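Local structure of L-tyrosine isonitrile synthase (3E59) at residues 65-73 against 123-133. The protein makes the isonitrile group of paerucumarin on L-tyrosine, taking the isonitrile carbon from C2 of ribulose 5-phosphate. Numbering follows the deposited sequence.
Sequences PAFPAKSPN and VRIGDAHISAY
A CH-pi contact between A69 and Y133 joins the loop that follows strand 60-64, the central strand of the parallel sheet, to the first turns of helix 127-144, and the loop leading into that helix adds to the packing. CA of A69 sits over one face of the Y133 ring, 3.6 Å from its centroid and only 10° off the ring normal. With CG anti to the backbone N (chi1 -173°), the Y133 ring extends from the helix to lie against the loop. At the ring's edge, near its plane, F67 O lies 3.4 Å from Y133 CE1. Y133 OH in turn approaches the edge of the F67 ring, 3.8 Å from F67 CD2, while the K70 chain crosses the tyrosine at about a right angle. Ahead of the N-cap G126, I125 CD1 packs 3.9 Å from A69 CB and 3.3 Å from K70 O. No hydrogen bond links the two segments; apolar, CH-pi and carbonyl van der Waals contacts join them directly. The polar ends of K70 and Y133 meet on E86 of helix 84-103, in a salt bridge and a hydrogen bond respectively; this shared carboxylate probably balances the lysine charge and holds the phenol hydroxyl in place, while A69 lies against the ring face.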
ATOM      1  N   PRO A  65      -0.665  -3.630   4.532  1.00 36.51           N
ATOM      2  CA  PRO A  65       0.238  -4.202   3.540  1.00 36.53           C
ATOM      3  C   PRO A  65       0.615  -3.133   2.514  1.00 38.46           C
ATOM      4  O   PRO A  65      -0.260  -2.631   1.776  1.00 36.95           O
ATOM      5  CB  PRO A  65      -0.614  -5.312   2.886  1.00 38.96           C
ATOM      6  CG  PRO A  65      -1.807  -5.470   3.767  1.00 38.33           C
ATOM      7  CD  PRO A  65      -2.041  -4.115   4.330  1.00 36.20           C
ATOM      8  N   ALA A  66       1.898  -2.773   2.482  1.00 35.81           N
ATOM      9  CA  ALA A  66       2.369  -1.627   1.694  1.00 35.45           C
ATOM     10  C   ALA A  66       3.895  -1.502   1.745  1.00 37.44           C
ATOM     11  O   ALA A  66       4.563  -2.247   2.460  1.00 35.40           O
ATOM     12  CB  ALA A  66       1.734  -0.333   2.207  1.00 35.09           C
ATOM     13  N   PHE A  67       4.426  -0.541   0.989  1.00 36.67           N
ATOM     14  CA  PHE A  67       5.859  -0.230   0.960  1.00 36.66           C
ATOM     15  C   PHE A  67       6.736  -1.448   0.623  1.00 35.56           C
ATOM     16  O   PHE A  67       7.617  -1.826   1.416  1.00 34.31           O
ATOM     17  CB  PHE A  67       6.311   0.415   2.278  1.00 34.68           C
ATOM     18  CG  PHE A  67       5.651   1.736   2.590  1.00 35.79           C
ATOM     19  CD1 PHE A  67       4.505   1.792   3.414  1.00 35.93           C
ATOM     20  CD2 PHE A  67       6.200   2.929   2.119  1.00 33.87           C
ATOM     21  CE1 PHE A  67       3.910   3.021   3.733  1.00 33.79           C
ATOM     22  CE2 PHE A  67       5.610   4.155   2.419  1.00 33.26           C
ATOM     23  CZ  PHE A  67       4.467   4.205   3.232  1.00 34.25           C
ATOM     24  N   PRO A  68       6.494  -2.077  -0.542  1.00 37.05           N
ATOM     25  CA  PRO A  68       7.275  -3.266  -0.916  1.00 36.63           C
ATOM     26  C   PRO A  68       8.690  -2.950  -1.404  1.00 36.04           C
ATOM     27  O   PRO A  68       9.655  -3.573  -0.966  1.00 35.56           O
ATOM     28  CB  PRO A  68       6.447  -3.885  -2.058  1.00 38.00           C
ATOM     29  CG  PRO A  68       5.757  -2.740  -2.690  1.00 39.92           C
ATOM     30  CD  PRO A  68       5.463  -1.760  -1.549  1.00 39.48           C
ATOM     31  N   ALA A  69       8.785  -2.011  -2.340  1.00 37.97           N
ATOM     32  CA  ALA A  69      10.029  -1.622  -2.986  1.00 38.27           C
ATOM     33  C   ALA A  69       9.599  -0.640  -4.029  1.00 39.78           C
ATOM     34  O   ALA A  69       8.428  -0.616  -4.409  1.00 36.87           O
ATOM     35  CB  ALA A  69      10.717  -2.815  -3.660  1.00 37.20           C
ATOM     36  N   LYS A  70      10.538   0.177  -4.489  1.00 40.19           N
ATOM     37  CA  LYS A  70      10.266   1.096  -5.585  1.00 42.73           C
ATOM     38  C   LYS A  70       9.975   0.311  -6.877  1.00 42.64           C
ATOM     39  O   LYS A  70      10.499  -0.794  -7.077  1.00 41.43           O
ATOM     40  CB  LYS A  70      11.461   2.034  -5.768  1.00 42.99           C
ATOM     41  CG  LYS A  70      11.124   3.531  -5.758  1.00 44.53           C
ATOM     42  CD  LYS A  70      10.775   4.055  -4.392  1.00 40.93           C
ATOM     43  CE  LYS A  70      10.911   5.573  -4.332  1.00 41.57           C
ATOM     44  NZ  LYS A  70       9.644   6.307  -4.068  1.00 39.29           N
ATOM     45  N   SER A  71       9.120   0.864  -7.740  1.00 40.42           N
ATOM     46  CA  SER A  71       8.962   0.330  -9.100  1.00 38.25           C
ATOM     47  C   SER A  71      10.334   0.156  -9.772  1.00 38.96           C
ATOM     48  O   SER A  71      11.209   1.021  -9.621  1.00 35.44           O
ATOM     49  CB  SER A  71       8.084   1.268  -9.930  1.00 39.24           C
ATOM     50  OG  SER A  71       8.296   1.096 -11.324  1.00 38.49           O
ATOM     51  N   PRO A  72      10.528  -0.956 -10.526  1.00 40.18           N
ATOM     52  CA  PRO A  72      11.826  -1.178 -11.179  1.00 40.91           C
ATOM     53  C   PRO A  72      12.030  -0.288 -12.398  1.00 42.62           C
ATOM     54  O   PRO A  72      13.107  -0.282 -12.978  1.00 45.26           O
ATOM     55  CB  PRO A  72      11.756  -2.646 -11.604  1.00 41.60           C
ATOM     56  CG  PRO A  72      10.279  -2.899 -11.815  1.00 42.04           C
ATOM     57  CD  PRO A  72       9.569  -2.047 -10.804  1.00 38.31           C
ATOM     58  N   ASN A  73      10.992   0.444 -12.782  1.00 44.27           N
ATOM     59  CA  ASN A  73      11.033   1.319 -13.944  1.00 45.36           C
ATOM     60  C   ASN A  73      11.659   2.667 -13.571  1.00 47.87           C
ATOM     61  O   ASN A  73      11.051   3.442 -12.823  1.00 48.39           O
ATOM     62  CB  ASN A  73       9.607   1.512 -14.493  1.00 42.93           C
ATOM     63  CG  ASN A  73       9.569   2.264 -15.819  1.00 44.14           C
ATOM     64  OD1 ASN A  73      10.550   2.900 -16.225  1.00 42.57           O
ATOM     65  ND2 ASN A  73       8.426   2.189 -16.509  1.00 40.32           N
ATOM     66  N   VAL A 123       7.082  -9.326  -9.796  1.00 47.38           N
ATOM     67  CA  VAL A 123       7.259  -7.892 -10.075  1.00 46.35           C
ATOM     68  C   VAL A 123       8.689  -7.548 -10.523  1.00 47.34           C
ATOM     69  O   VAL A 123       8.954  -6.434 -10.990  1.00 47.62           O
ATOM     70  CB  VAL A 123       6.747  -6.976  -8.918  1.00 47.81           C
ATOM     71  CG1 VAL A 123       5.288  -7.307  -8.595  1.00 47.34           C
ATOM     72  CG2 VAL A 123       7.601  -7.098  -7.674  1.00 48.51           C
ATOM     73  N   ARG A 124       9.589  -8.521 -10.396  1.00 46.25           N
ATOM     74  CA  ARG A 124      10.942  -8.449 -10.952  1.00 49.27           C
ATOM     75  C   ARG A 124      11.844  -7.425 -10.255  1.00 48.34           C
ATOM     76  O   ARG A 124      12.564  -6.649 -10.886  1.00 49.05           O
ATOM     77  CB  ARG A 124      10.907  -8.275 -12.481  1.00 52.54           C
ATOM     78  CG  ARG A 124      10.367  -9.520 -13.210  1.00 54.70           C
ATOM     79  CD  ARG A 124       9.673  -9.181 -14.512  1.00 55.84           C
ATOM     80  NE  ARG A 124       9.200 -10.388 -15.193  1.00 58.85           N
ATOM     81  CZ  ARG A 124       8.608 -10.405 -16.386  1.00 58.91           C
ATOM     82  NH1 ARG A 124       8.399  -9.272 -17.049  1.00 59.83           N
ATOM     83  NH2 ARG A 124       8.222 -11.557 -16.919  1.00 58.68           N
ATOM     84  N   ILE A 125      11.795  -7.453  -8.932  1.00 45.87           N
ATOM     85  CA  ILE A 125      12.714  -6.702  -8.099  1.00 43.44           C
ATOM     86  C   ILE A 125      13.465  -7.770  -7.320  1.00 42.45           C
ATOM     87  O   ILE A 125      12.843  -8.613  -6.666  1.00 41.95           O
ATOM     88  CB  ILE A 125      11.957  -5.709  -7.175  1.00 43.25           C
ATOM     89  CG1 ILE A 125      11.186  -4.682  -8.017  1.00 42.85           C
ATOM     90  CG2 ILE A 125      12.911  -4.995  -6.209  1.00 40.35           C
ATOM     91  CD1 ILE A 125      10.003  -4.047  -7.300  1.00 42.69           C
ATOM     92  N   GLY A 126      14.797  -7.762  -7.427  1.00 42.74           N
ATOM     93  CA  GLY A 126      15.635  -8.771  -6.774  1.00 41.16           C
ATOM     94  C   GLY A 126      15.571  -8.664  -5.262  1.00 41.36           C
ATOM     95  O   GLY A 126      15.274  -7.591  -4.730  1.00 39.94           O
ATOM     96  N   ASP A 127      15.853  -9.769  -4.569  1.00 40.02           N
ATOM     97  CA  ASP A 127      15.756  -9.812  -3.106  1.00 42.21           C
ATOM     98  C   ASP A 127      16.716  -8.862  -2.376  1.00 43.68           C
ATOM     99  O   ASP A 127      16.433  -8.433  -1.243  1.00 44.30           O
ATOM    100  CB  ASP A 127      15.953 -11.244  -2.607  1.00 43.51           C
ATOM    101  CG  ASP A 127      14.702 -12.075  -2.728  1.00 46.28           C
ATOM    102  OD1 ASP A 127      14.814 -13.266  -3.097  1.00 45.28           O
ATOM    103  OD2 ASP A 127      13.598 -11.537  -2.460  1.00 46.57           O
ATOM    104  N   ALA A 128      17.847  -8.556  -3.015  1.00 40.67           N
ATOM    105  CA  ALA A 128      18.812  -7.583  -2.500  1.00 39.65           C
ATOM    106  C   ALA A 128      18.219  -6.189  -2.512  1.00 39.21           C
ATOM    107  O   ALA A 128      18.414  -5.425  -1.574  1.00 39.92           O
ATOM    108  CB  ALA A 128      20.103  -7.612  -3.314  1.00 36.96           C
ATOM    109  N   HIS A 129      17.501  -5.856  -3.582  1.00 41.68           N
ATOM    110  CA  HIS A 129      16.833  -4.561  -3.677  1.00 44.38           C
ATOM    111  C   HIS A 129      15.768  -4.420  -2.591  1.00 43.64           C
ATOM    112  O   HIS A 129      15.675  -3.372  -1.938  1.00 42.73           O
ATOM    113  CB  HIS A 129      16.215  -4.360  -5.063  1.00 47.11           C
ATOM    114  CG  HIS A 129      17.195  -3.925  -6.107  1.00 51.27           C
ATOM    115  ND1 HIS A 129      17.553  -2.606  -6.286  1.00 53.36           N
ATOM    116  CD2 HIS A 129      17.890  -4.632  -7.030  1.00 52.64           C
ATOM    117  CE1 HIS A 129      18.421  -2.517  -7.278  1.00 54.18           C
ATOM    118  NE2 HIS A 129      18.641  -3.733  -7.747  1.00 54.01           N
ATOM    119  N   ILE A 130      14.980  -5.485  -2.403  1.00 40.65           N
ATOM    120  CA  ILE A 130      13.938  -5.519  -1.371  1.00 41.37           C
ATOM    121  C   ILE A 130      14.540  -5.332   0.032  1.00 42.48           C
ATOM    122  O   ILE A 130      14.052  -4.512   0.816  1.00 44.45           O
ATOM    123  CB  ILE A 130      13.072  -6.815  -1.464  1.00 38.33           C
ATOM    124  CG1 ILE A 130      12.275  -6.830  -2.771  1.00 35.24           C
ATOM    125  CG2 ILE A 130      12.111  -6.951  -0.270  1.00 37.60           C
ATOM    126  CD1 ILE A 130      11.907  -8.196  -3.180  1.00 37.27           C
ATOM    127  N   SER A 131      15.598  -6.080   0.336  1.00 42.65           N
ATOM    128  CA  SER A 131      16.287  -5.947   1.621  1.00 44.08           C
ATOM    129  C   SER A 131      16.831  -4.539   1.860  1.00 42.47           C
ATOM    130  O   SER A 131      16.744  -4.036   2.968  1.00 44.68           O
ATOM    131  CB  SER A 131      17.405  -6.981   1.756  1.00 44.10           C
ATOM    132  OG  SER A 131      16.879  -8.236   2.146  1.00 44.55           O
ATOM    133  N   ALA A 132      17.395  -3.918   0.822  1.00 42.48           N
ATOM    134  CA  ALA A 132      17.904  -2.544   0.915  1.00 42.30           C
ATOM    135  C   ALA A 132      16.772  -1.528   1.159  1.00 41.87           C
ATOM    136  O   ALA A 132      16.919  -0.592   1.961  1.00 43.11           O
ATOM    137  CB  ALA A 132      18.687  -2.186  -0.332  1.00 39.95           C
ATOM    138  N   TYR A 133      15.648  -1.723   0.471  1.00 39.16           N
ATOM    139  CA  TYR A 133      14.472  -0.875   0.659  1.00 38.74           C
ATOM    140  C   TYR A 133      13.887  -1.015   2.066  1.00 38.36           C
ATOM    141  O   TYR A 133      13.516  -0.008   2.686  1.00 37.14           O
ATOM    142  CB  TYR A 133      13.410  -1.178  -0.401  1.00 37.36           C
ATOM    143  CG  TYR A 133      12.220  -0.239  -0.396  1.00 36.37           C
ATOM    144  CD1 TYR A 133      11.077  -0.533   0.358  1.00 35.42           C
ATOM    145  CD2 TYR A 133      12.229   0.938  -1.156  1.00 35.16           C
ATOM    146  CE1 TYR A 133       9.973   0.319   0.359  1.00 34.77           C
ATOM    147  CE2 TYR A 133      11.131   1.804  -1.159  1.00 36.17           C
ATOM    148  CZ  TYR A 133      10.011   1.486  -0.395  1.00 36.92           C
ATOM    149  OH  TYR A 133       8.924   2.323  -0.403  1.00 37.82           O
TER